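Local coordinates for protein hypothetical glycoside hydrolase (Parabacteroides distasonis, PDB 3TAW) that is of unknown function but has the largely beta-strand architecture of a five-bladed beta-propeller, as in related carbohydrate-active enzymes, at residues 50-55 and 323-328. Sequence-based numbering, arbitrary orientation.
Sequences TFNPAA and FVEGLV. With EDO (1,2-ethanediol), chain I.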
loop_
_atom_site.group_PDB
_atom_site.type_symbol
_atom_site.label_atom_id
_atom_site.label_comp_id
_atom_site.label_asym_id
_atom_site.label_seq_id
_atom_site.Cartn_x
_atom_site.Cartn_y
_atom_site.Cartn_z
ATOM N N THR A 50 -2.690 -10.679 -9.919
ATOM C CA THR A 50 -2.464 -9.242 -10.100
ATOM C C THR A 50 -3.255 -8.548 -9.000
ATOM O O THR A 50 -4.489 -8.566 -9.020
ATOM C CB THR A 50 -2.949 -8.748 -11.483
ATOM O OG1 THR A 50 -4.300 -9.178 -11.714
ATOM C CG2 THR A 50 -2.023 -9.272 -12.588
ATOM N N PHE A 51 -2.551 -7.942 -8.037
ATOM C CA PHE A 51 -3.223 -7.504 -6.813
ATOM C C PHE A 51 -2.495 -6.315 -6.180
ATOM O O PHE A 51 -1.859 -5.566 -6.919
ATOM C CB PHE A 51 -3.429 -8.729 -5.864
ATOM C CG PHE A 51 -2.154 -9.471 -5.457
ATOM C CD1 PHE A 51 -1.430 -10.257 -6.379
ATOM C CD2 PHE A 51 -1.750 -9.494 -4.131
ATOM C CE1 PHE A 51 -0.303 -10.945 -5.993
ATOM C CE2 PHE A 51 -0.618 -10.214 -3.726
ATOM C CZ PHE A 51 0.107 -10.944 -4.648
ATOM N N ASN A 52 -2.715 -6.090 -4.877
ATOM C CA ASN A 52 -2.034 -5.077 -4.026
ATOM C C ASN A 52 -1.423 -3.918 -4.796
ATOM O O ASN A 52 -0.210 -3.877 -5.016
ATOM C CB ASN A 52 -1.016 -5.759 -3.120
ATOM C CG ASN A 52 -1.675 -6.675 -2.115
ATOM O OD1 ASN A 52 -2.900 -6.826 -2.154
ATOM N ND2 ASN A 52 -0.887 -7.298 -1.222
ATOM N N PRO A 53 -2.266 -2.975 -5.199
ATOM C CA PRO A 53 -1.842 -1.951 -6.158
ATOM C C PRO A 53 -1.535 -0.590 -5.536
ATOM O O PRO A 53 -2.187 -0.183 -4.569
ATOM C CB PRO A 53 -3.080 -1.819 -7.034
ATOM C CG PRO A 53 -4.220 -1.957 -6.039
ATOM C CD PRO A 53 -3.741 -3.038 -5.088
ATOM N N ALA A 54 -0.588 0.116 -6.130
ATOM C CA ALA A 54 -0.427 1.540 -5.878
ATOM C C ALA A 54 -1.233 2.304 -6.912
ATOM O O ALA A 54 -1.553 1.756 -7.969
ATOM C CB ALA A 54 1.008 1.935 -5.986
ATOM N N ALA A 55 -1.598 3.547 -6.596
ATOM C CA ALA A 55 -2.261 4.409 -7.551
ATOM C C ALA A 55 -1.811 5.840 -7.395
ATOM O O ALA A 55 -1.481 6.295 -6.290
ATOM C CB ALA A 55 -3.789 4.349 -7.412
ATOM N N PHE A 323 -7.641 -5.476 0.309
ATOM C CA PHE A 323 -6.386 -4.938 0.807
ATOM C C PHE A 323 -6.149 -3.557 0.198
ATOM O O PHE A 323 -5.699 -3.422 -0.947
ATOM C CB PHE A 323 -5.230 -5.897 0.491
ATOM C CG PHE A 323 -3.990 -5.618 1.291
ATOM C CD1 PHE A 323 -3.859 -6.086 2.598
ATOM C CD2 PHE A 323 -2.979 -4.832 0.751
ATOM C CE1 PHE A 323 -2.715 -5.807 3.335
ATOM C CE2 PHE A 323 -1.832 -4.547 1.482
ATOM C CZ PHE A 323 -1.696 -5.029 2.759
ATOM N N VAL A 324 -6.513 -2.533 0.963
ATOM C CA VAL A 324 -6.522 -1.166 0.471
ATOM C C VAL A 324 -5.118 -0.636 0.360
ATOM O O VAL A 324 -4.329 -0.778 1.271
ATOM C CB VAL A 324 -7.444 -0.251 1.308
ATOM C CG1 VAL A 324 -8.906 -0.728 1.154
ATOM C CG2 VAL A 324 -6.993 -0.192 2.766
ATOM N N GLU A 325 -4.795 -0.026 -0.787
ATOM C CA GLU A 325 -3.389 0.326 -1.040
ATOM C C GLU A 325 -3.131 1.488 -1.989
ATOM O O GLU A 325 -2.035 2.058 -1.967
ATOM C CB GLU A 325 -2.664 -0.940 -1.531
ATOM C CG GLU A 325 -1.140 -0.819 -1.647
ATOM C CD GLU A 325 -0.445 -2.179 -1.824
ATOM O OE1 GLU A 325 -1.030 -3.209 -1.439
ATOM O OE2 GLU A 325 0.697 -2.227 -2.375
ATOM N N GLY A 326 -4.105 1.805 -2.854
ATOM C CA GLY A 326 -4.034 2.933 -3.784
ATOM C C GLY A 326 -5.262 3.829 -3.603
ATOM O O GLY A 326 -6.371 3.345 -3.434
ATOM N N LEU A 327 -5.067 5.141 -3.627
ATOM C CA LEU A 327 -6.155 6.088 -3.385
ATOM C C LEU A 327 -5.864 7.391 -4.110
ATOM O O LEU A 327 -4.793 7.975 -3.903
ATOM C CB LEU A 327 -6.324 6.327 -1.886
ATOM C CG LEU A 327 -7.420 7.311 -1.479
ATOM C CD1 LEU A 327 -8.823 6.859 -1.992
ATOM C CD2 LEU A 327 -7.417 7.501 0.063
ATOM N N VAL A 328 -6.774 7.800 -4.989
ATOM C CA VAL A 328 -6.630 9.049 -5.727
ATOM C C VAL A 328 -7.930 9.850 -5.715
ATOM O O VAL A 328 -9.024 9.286 -5.631
ATOM C CB VAL A 328 -6.186 8.832 -7.203
ATOM C CG1 VAL A 328 -4.780 8.210 -7.268
ATOM C CG2 VAL A 328 -7.213 7.967 -7.983
HETATM C C1 EDO I . -1.419 9.179 -4.691
HETATM O O1 EDO I . -0.759 10.280 -5.349
HETATM C C2 EDO I . -1.755 9.511 -3.227
HETATM O O2 EDO I . -2.517 8.470 -2.563
HETATM O O HOH W 1 -2.228 5.987 -3.717
HETATM O O HOH W 2 -0.459 3.910 -3.474
#
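Water 1 bridges the backbones of A55 and L327: it donates to A55 O at 2.7 Å and accepts from L327 N at 3.0 Å. It is also hydrogen-bonded to O2 of the bound 1,2-ethanediol, which in turn donates to L327 O at 2.7 Å. Water 2 donates to E325 O (2.9 Å) and weakly accepts from A55 N. No direct hydrogen bond joins the two strands, although they run nearly parallel, 16° apart. Their nearest CA atoms, those of A54 and G326, lie 4.4 Å apart, and G326 CA is 3.8 Å from A55 N. Beside this approach, A55 CB packs on V328 CG1.

At the other end, E325 reaches the corner at N52, its CG anti to the backbone N (chi1 -171°). P53 O lies 3.2 Å from both E325 CB and CG. OE1 of E325 sits 3.1 Å from N52 CB and in the plane of the F323 ring, at the ring edge. The N52 amide lies obliquely beside that ring, the two planes 25° apart, while its ND2 bonds D120 and an unidentified ligand. E325 and G326 form a classic beta bulge opposite Y337. Two innermost blade strands thus meet near the propeller axis with backbones joined by water and side chains packed directly; E325 OE1 is buried with no polar partner in the model, and OE2 has a long, weak ion pair with R122.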